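Local coordinates for protein GDP-mannose-dependent alpha-(1-6)-phosphatidylinositol monomannoside mannosyltransferase (Corynebacterium glutamicum, PDB 3OKP) that is a mannosyltransferase of the GT-B class, built from two Rossmann-like domains that face each other across a cleft, at residues A[167-172]-A[366-371]; A[132-137]-A[156-161]. One frame throughout, in Å; residues are numbered along the deposited sequence.

Interaction 1. Residues A[167-172]-A[366-371]; sequences HLPSGV and EIMGER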
ATOM      1  N   HIS A 167     -11.947  -2.749  -7.939  1.00 14.94           N
ATOM      2  CA  HIS A 167     -11.001  -2.875  -6.832  1.00 14.68           C
ATOM      3  C   HIS A 167      -9.596  -3.190  -7.352  1.00 14.12           C
ATOM      4  O   HIS A 167      -9.338  -4.290  -7.849  1.00 14.22           O
ATOM      5  CB  HIS A 167     -11.484  -3.948  -5.840  1.00 15.16           C
ATOM      6  CG  HIS A 167     -10.695  -4.007  -4.565  1.00 15.58           C
ATOM      7  ND1 HIS A 167     -10.283  -5.196  -4.002  1.00 16.25           N
ATOM      8  CD2 HIS A 167     -10.248  -3.028  -3.743  1.00 15.69           C
ATOM      9  CE1 HIS A 167      -9.618  -4.946  -2.887  1.00 16.61           C
ATOM     10  NE2 HIS A 167      -9.579  -3.638  -2.709  1.00 16.39           N
ATOM     11  N   LEU A 168      -8.696  -2.214  -7.254  1.00 13.52           N
ATOM     12  CA  LEU A 168      -7.314  -2.404  -7.695  1.00 13.03           C
ATOM     13  C   LEU A 168      -6.296  -1.866  -6.680  1.00 13.01           C
ATOM     14  O   LEU A 168      -5.646  -0.841  -6.924  1.00 12.99           O
ATOM     15  CB  LEU A 168      -7.088  -1.804  -9.092  1.00 12.72           C
ATOM     16  CG  LEU A 168      -5.881  -2.317  -9.893  1.00 12.48           C
ATOM     17  CD1 LEU A 168      -6.068  -3.761 -10.331  1.00 12.17           C
ATOM     18  CD2 LEU A 168      -5.600  -1.424 -11.095  1.00 12.20           C
ATOM     19  N   PRO A 169      -6.166  -2.552  -5.529  1.00 13.21           N
ATOM     20  CA  PRO A 169      -5.139  -2.202  -4.556  1.00 13.23           C
ATOM     21  C   PRO A 169      -3.774  -2.717  -4.991  1.00 13.02           C
ATOM     22  O   PRO A 169      -3.684  -3.531  -5.909  1.00 13.00           O
ATOM     23  CB  PRO A 169      -5.592  -2.953  -3.303  1.00 13.62           C
ATOM     24  CG  PRO A 169      -6.287  -4.153  -3.834  1.00 13.80           C
ATOM     25  CD  PRO A 169      -6.995  -3.684  -5.066  1.00 13.61           C
ATOM     26  N   SER A 170      -2.725  -2.249  -4.322  1.00 12.97           N
ATOM     27  CA  SER A 170      -1.388  -2.794  -4.511  1.00 12.86           C
ATOM     28  C   SER A 170      -1.372  -4.289  -4.203  1.00 12.91           C
ATOM     29  O   SER A 170      -2.135  -4.774  -3.359  1.00 13.03           O
ATOM     30  CB  SER A 170      -0.389  -2.072  -3.603  1.00 13.15           C
ATOM     31  OG  SER A 170       0.911  -2.622  -3.735  1.00 13.93           O
ATOM     32  N   GLY A 171      -0.514  -5.019  -4.907  1.00 13.04           N
ATOM     33  CA  GLY A 171      -0.228  -6.399  -4.554  1.00 12.60           C
ATOM     34  C   GLY A 171       0.953  -6.461  -3.602  1.00 12.33           C
ATOM     35  O   GLY A 171       1.509  -5.431  -3.220  1.00 12.10           O
ATOM     36  N   VAL A 172       1.325  -7.675  -3.209  1.00 12.15           N
ATOM     37  CA  VAL A 172       2.537  -7.901  -2.427  1.00 12.06           C
ATOM     38  C   VAL A 172       3.416  -8.928  -3.153  1.00 11.92           C
ATOM     39  O   VAL A 172       2.901  -9.875  -3.749  1.00 11.86           O
ATOM     40  CB  VAL A 172       2.210  -8.322  -0.954  1.00 12.15           C
ATOM     41  CG1 VAL A 172       1.398  -9.626  -0.896  1.00 12.30           C
ATOM     42  CG2 VAL A 172       3.477  -8.425  -0.117  1.00 12.16           C
ATOM     43  N   GLU A 366       0.948 -11.470  -9.007  1.00 15.25           N
ATOM     44  CA  GLU A 366       0.417 -12.356 -10.044  1.00 15.90           C
ATOM     45  C   GLU A 366      -1.105 -12.253 -10.120  1.00 15.66           C
ATOM     46  O   GLU A 366      -1.671 -12.117 -11.206  1.00 15.54           O
ATOM     47  CB  GLU A 366       0.841 -13.807  -9.793  1.00 16.76           C
ATOM     48  CG  GLU A 366       2.275 -14.138 -10.219  1.00 18.38           C
ATOM     49  CD  GLU A 366       3.341 -13.644  -9.242  1.00 20.02           C
ATOM     50  OE1 GLU A 366       3.000 -13.223  -8.112  1.00 19.65           O
ATOM     51  OE2 GLU A 366       4.535 -13.687  -9.614  1.00 21.18           O
ATOM     52  N   ILE A 367      -1.750 -12.310  -8.955  1.00 15.54           N
ATOM     53  CA  ILE A 367      -3.200 -12.155  -8.840  1.00 15.54           C
ATOM     54  C   ILE A 367      -3.640 -10.748  -9.252  1.00 14.88           C
ATOM     55  O   ILE A 367      -4.556 -10.595 -10.065  1.00 14.53           O
ATOM     56  CB  ILE A 367      -3.698 -12.481  -7.397  1.00 15.86           C
ATOM     57  CG1 ILE A 367      -3.497 -13.970  -7.058  1.00 16.73           C
ATOM     58  CG2 ILE A 367      -5.153 -12.043  -7.190  1.00 16.25           C
ATOM     59  CD1 ILE A 367      -4.266 -14.963  -7.939  1.00 17.66           C
ATOM     60  N   MET A 368      -2.982  -9.731  -8.698  1.00 14.31           N
ATOM     61  CA  MET A 368      -3.335  -8.338  -8.983  1.00 14.01           C
ATOM     62  C   MET A 368      -3.032  -7.952 -10.428  1.00 13.59           C
ATOM     63  O   MET A 368      -3.787  -7.199 -11.043  1.00 13.36           O
ATOM     64  CB  MET A 368      -2.648  -7.375  -8.008  1.00 13.91           C
ATOM     65  CG  MET A 368      -3.152  -7.460  -6.560  1.00 14.80           C
ATOM     66  SD  MET A 368      -4.951  -7.426  -6.349  1.00 16.79           S
ATOM     67  CE  MET A 368      -5.382  -5.891  -7.152  1.00 15.71           C
ATOM     68  N   GLY A 369      -1.928  -8.476 -10.959  1.00 13.66           N
ATOM     69  CA  GLY A 369      -1.572  -8.293 -12.366  1.00 13.44           C
ATOM     70  C   GLY A 369      -2.649  -8.806 -13.304  1.00 13.62           C
ATOM     71  O   GLY A 369      -2.947  -8.176 -14.320  1.00 13.40           O
ATOM     72  N   GLU A 370      -3.238  -9.949 -12.954  1.00 14.02           N
ATOM     73  CA  GLU A 370      -4.353 -10.520 -13.708  1.00 14.46           C
ATOM     74  C   GLU A 370      -5.581  -9.613 -13.683  1.00 14.35           C
ATOM     75  O   GLU A 370      -6.259  -9.454 -14.702  1.00 14.33           O
ATOM     76  CB  GLU A 370      -4.710 -11.915 -13.190  1.00 15.10           C
ATOM     77  CG  GLU A 370      -3.753 -13.005 -13.643  1.00 15.42           C
ATOM     78  N   ARG A 371      -5.856  -9.019 -12.520  1.00 14.20           N
ATOM     79  CA  ARG A 371      -6.929  -8.029 -12.383  1.00 14.35           C
ATOM     80  C   ARG A 371      -6.728  -6.838 -13.318  1.00 13.68           C
ATOM     81  O   ARG A 371      -7.679  -6.385 -13.958  1.00 13.61           O
ATOM     82  CB  ARG A 371      -7.047  -7.532 -10.939  1.00 14.29           C
ATOM     83  CG  ARG A 371      -7.678  -8.518  -9.963  1.00 16.32           C
ATOM     84  CD  ARG A 371      -8.008  -7.803  -8.663  1.00 18.20           C
ATOM     85  NE  ARG A 371      -8.536  -8.692  -7.632  1.00 20.33           N
ATOM     86  CZ  ARG A 371      -8.947  -8.283  -6.433  1.00 21.32           C
ATOM     87  NH1 ARG A 371      -8.898  -6.996  -6.110  1.00 21.77           N
ATOM     88  NH2 ARG A 371      -9.413  -9.160  -5.554  1.00 22.50           N
TER
HETATM   89  O   HOH W   1       4.110 -11.654  -6.205  1.00 17.44           O

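Interaction 2. Residues A[132-137]-A[156-161]; sequences QSLRKI and KSAFGS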
ATOM      1  N   GLN A 132     -16.654  18.832  -7.015  1.00 24.21           N
ATOM      2  CA  GLN A 132     -17.092  19.110  -8.384  1.00 23.77           C
ATOM      3  C   GLN A 132     -16.071  18.616  -9.413  1.00 22.80           C
ATOM      4  O   GLN A 132     -16.446  18.150 -10.490  1.00 22.52           O
ATOM      5  CB  GLN A 132     -17.363  20.604  -8.574  1.00 24.42           C
ATOM      6  N   SER A 133     -14.787  18.723  -9.072  1.00 22.05           N
ATOM      7  CA  SER A 133     -13.705  18.193  -9.906  1.00 21.18           C
ATOM      8  C   SER A 133     -13.780  16.671 -10.010  1.00 20.31           C
ATOM      9  O   SER A 133     -13.582  16.106 -11.087  1.00 19.82           O
ATOM     10  CB  SER A 133     -12.340  18.617  -9.362  1.00 21.14           C
ATOM     11  OG  SER A 133     -12.100  19.993  -9.601  1.00 22.49           O
ATOM     12  N   LEU A 134     -14.071  16.021  -8.883  1.00 19.90           N
ATOM     13  CA  LEU A 134     -14.262  14.573  -8.835  1.00 19.24           C
ATOM     14  C   LEU A 134     -15.419  14.118  -9.722  1.00 19.19           C
ATOM     15  O   LEU A 134     -15.325  13.085 -10.388  1.00 18.70           O
ATOM     16  CB  LEU A 134     -14.469  14.105  -7.390  1.00 19.44           C
ATOM     17  CG  LEU A 134     -13.302  13.440  -6.646  1.00 19.15           C
ATOM     18  CD1 LEU A 134     -11.957  14.140  -6.837  1.00 18.67           C
ATOM     19  CD2 LEU A 134     -13.632  13.269  -5.160  1.00 19.45           C
ATOM     20  N   ARG A 135     -16.502  14.894  -9.735  1.00 19.56           N
ATOM     21  CA  ARG A 135     -17.646  14.599 -10.598  1.00 19.77           C
ATOM     22  C   ARG A 135     -17.282  14.722 -12.079  1.00 19.53           C
ATOM     23  O   ARG A 135     -17.691  13.889 -12.889  1.00 19.27           O
ATOM     24  CB  ARG A 135     -18.848  15.489 -10.248  1.00 20.50           C
ATOM     25  CG  ARG A 135     -20.115  15.232 -11.079  1.00 20.80           C
ATOM     26  CD  ARG A 135     -20.653  13.807 -10.923  1.00 20.92           C
ATOM     27  NE  ARG A 135     -21.012  13.495  -9.540  1.00 21.61           N
ATOM     28  CZ  ARG A 135     -22.211  13.708  -9.000  1.00 22.60           C
ATOM     29  NH1 ARG A 135     -23.189  14.242  -9.722  1.00 23.23           N
ATOM     30  NH2 ARG A 135     -22.431  13.388  -7.731  1.00 23.02           N
ATOM     31  N   LYS A 136     -16.511  15.755 -12.418  1.00 19.47           N
ATOM     32  CA  LYS A 136     -16.072  15.986 -13.795  1.00 19.55           C
ATOM     33  C   LYS A 136     -15.196  14.836 -14.288  1.00 18.91           C
ATOM     34  O   LYS A 136     -15.330  14.395 -15.434  1.00 18.97           O
ATOM     35  CB  LYS A 136     -15.336  17.325 -13.923  1.00 19.55           C
ATOM     36  CG  LYS A 136     -14.986  17.704 -15.360  1.00 19.78           C
ATOM     37  CD  LYS A 136     -14.369  19.086 -15.441  1.00 20.31           C
ATOM     38  N   ILE A 137     -14.312  14.357 -13.412  1.00 18.48           N
ATOM     39  CA  ILE A 137     -13.498  13.170 -13.676  1.00 18.03           C
ATOM     40  C   ILE A 137     -14.401  11.957 -13.901  1.00 18.08           C
ATOM     41  O   ILE A 137     -14.262  11.254 -14.903  1.00 17.91           O
ATOM     42  CB  ILE A 137     -12.477  12.902 -12.527  1.00 17.75           C
ATOM     43  CG1 ILE A 137     -11.393  13.988 -12.513  1.00 17.66           C
ATOM     44  CG2 ILE A 137     -11.845  11.509 -12.661  1.00 17.25           C
ATOM     45  CD1 ILE A 137     -10.619  14.094 -11.206  1.00 17.62           C
ATOM     46  N   LYS A 156     -17.499   7.637  -3.431  1.00 18.13           N
ATOM     47  CA  LYS A 156     -18.331   7.115  -4.527  1.00 18.59           C
ATOM     48  C   LYS A 156     -19.358   8.126  -5.050  1.00 18.97           C
ATOM     49  O   LYS A 156     -19.455   8.342  -6.261  1.00 18.75           O
ATOM     50  CB  LYS A 156     -19.030   5.812  -4.123  1.00 18.92           C
ATOM     51  CG  LYS A 156     -19.568   5.010  -5.304  1.00 19.49           C
ATOM     52  CD  LYS A 156     -20.376   3.804  -4.845  1.00 20.10           C
ATOM     53  CE  LYS A 156     -20.774   2.916  -6.018  1.00 21.53           C
ATOM     54  NZ  LYS A 156     -21.761   3.571  -6.931  1.00 23.11           N
ATOM     55  N   SER A 157     -20.109   8.744  -4.138  1.00 19.56           N
ATOM     56  CA  SER A 157     -21.151   9.707  -4.512  1.00 20.08           C
ATOM     57  C   SER A 157     -20.593  10.936  -5.236  1.00 19.76           C
ATOM     58  O   SER A 157     -21.269  11.516  -6.089  1.00 20.04           O
ATOM     59  CB  SER A 157     -21.980  10.125  -3.290  1.00 20.86           C
ATOM     60  OG  SER A 157     -21.208  10.870  -2.366  1.00 21.03           O
ATOM     61  N   ALA A 158     -19.360  11.317  -4.898  1.00 19.23           N
ATOM     62  CA  ALA A 158     -18.691  12.455  -5.532  1.00 18.86           C
ATOM     63  C   ALA A 158     -18.389  12.204  -7.013  1.00 18.40           C
ATOM     64  O   ALA A 158     -18.622  13.078  -7.850  1.00 18.40           O
ATOM     65  CB  ALA A 158     -17.421  12.822  -4.777  1.00 18.49           C
ATOM     66  N   PHE A 159     -17.883  11.011  -7.329  1.00 17.90           N
ATOM     67  CA  PHE A 159     -17.574  10.633  -8.711  1.00 17.68           C
ATOM     68  C   PHE A 159     -18.822  10.437  -9.577  1.00 18.33           C
ATOM     69  O   PHE A 159     -18.792  10.696 -10.782  1.00 18.18           O
ATOM     70  CB  PHE A 159     -16.697   9.373  -8.752  1.00 16.92           C
ATOM     71  CG  PHE A 159     -15.247   9.632  -8.434  1.00 16.28           C
ATOM     72  CD1 PHE A 159     -14.742   9.366  -7.164  1.00 15.63           C
ATOM     73  CD2 PHE A 159     -14.387  10.144  -9.404  1.00 15.18           C
ATOM     74  CE1 PHE A 159     -13.398   9.600  -6.863  1.00 15.27           C
ATOM     75  CE2 PHE A 159     -13.045  10.387  -9.113  1.00 15.05           C
ATOM     76  CZ  PHE A 159     -12.549  10.112  -7.839  1.00 15.07           C
ATOM     77  N   GLY A 160     -19.909   9.982  -8.957  1.00 19.21           N
ATOM     78  CA  GLY A 160     -21.164   9.743  -9.668  1.00 20.15           C
ATOM     79  C   GLY A 160     -21.255   8.331 -10.215  1.00 20.37           C
ATOM     80  O   GLY A 160     -20.383   7.499  -9.947  1.00 20.05           O
ATOM     81  N   SER A 161     -22.297   8.066 -10.998  1.00 21.13           N
ATOM     82  CA  SER A 161     -22.591   6.703 -11.455  1.00 21.62           C
ATOM     83  C   SER A 161     -22.128   6.360 -12.881  1.00 21.44           C
ATOM     84  O   SER A 161     -22.339   5.234 -13.344  1.00 21.75           O
ATOM     85  CB  SER A 161     -24.086   6.386 -11.285  1.00 22.60           C
ATOM     86  OG  SER A 161     -24.887   7.199 -12.123  1.00 23.46           O
TER

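Interaction 1. Residues A[167-172]-A[366-371]
M368 and R371, one turn apart on helix 365-377, reach the loop that leaves strand 164-167. The methionine is bent at chi2 and chi3 (-49° and -57°), which turns its methyl group back against P169. CE lies a tight 3.4 Å from P169 CD and also meets L168 CD1, while M368 CG packs 3.7 Å from G171 CA. Glycine suits that place, because a beta-carbon on G171 would press against CG; the unbranched, bendable methionine chain lets CG meet G171 CA while CE turns onto P169 and L168. P169 O is buried here without a polar partner.

R371 CB packs on L168 CD1, and the chain, extended from CG to NE, reaches H167. NH1 donates to H167 O at 3.2 Å, a bent bond (137°) arriving from above the carbonyl plane. The imidazole, whose NE2 is hydrogen-bonded to I147 O, has P169 CD over the centre of one face. At the other end, a water donates to both V172 O and E366 OE1. Behind the first shell, F28 of helix 20-29 touches L168 and M368, and Y24 OH bonds to L168 O. This is the GT-B pattern of a C-terminal helix returning to pack on the N-terminal domain.

Interaction 2. Residues A[132-137]-A[156-161]
The side chain of R135 lies across the end of helix 149-159, while L134 and I137 of helix 128-140 meet the F159 ring. The arginine leaves its helix with CG anti to the backbone N, and bends at chi2 and chi3, near 60° each, bring NE round toward A158 O. NE donates to A158 O at 3.0 Å, fairly straight at 156° but from above the carbonyl plane. NH2 donates to S157 O at 2.7 Å, with a C=O...N angle of 165°, close to the carbonyl direction. Both oxygens lie near the guanidinium plane at its edge, and G160 CA sits over one face. Arginine suits this place because its several N-H groups can serve two successive carbonyls near the C-terminal end of a helix, where the helix dipole would probably favour a positive charge.

G160 leaves the helix with positive phi, where a beta-carbon would collide with the carbonyl O of F159 and would crowd R135 NE; glycine escapes both.

The apolar half is organised by the phenyl ring. L134 CG sits over one face in a CH-pi contact, displaced toward the rim and 3.6 Å from F159 CZ. I137 approaches differently: its CG2 lies in the ring plane at the edge, 3.9 Å from F159 CE2. The small CB of A158 fits against L134 CD2 at 3.8 Å. The backbones come closest where R135 CA and F159 CA are 4.4 Å apart. F155 meets F159 edge-to-face, and F165 of strand 164-167 also touches the F159 side chain. Such packing of successive helices beside a parallel sheet is characteristic of the Rossmann-like N-terminal domain of a GT-B glycosyltransferase.

Overall arrangement
Interaction 2 comes first along the chain and is local, joining the helices that precede and follow strand 143-146; interaction 1 follows and spans 194 residues, bringing helix 365-377 back to the loop after strand 164-167. The centres of interactions 1 and 2 are 24 Å apart and their nearest atoms about 11 Å, without touching. Strand 164-167, an edge of the seven-stranded parallel sheet, links them: it follows the loop ending helix 149-159 and runs into segment 167-172. Interaction 2 therefore belongs to the packing within the N-terminal domain, whereas interaction 1 lies nearer the centre, with the side chain of S170 about 8 Å from the bound guanosine-5'-diphosphate-alpha-D-mannose, and ties the chain's C-terminal end to that domain.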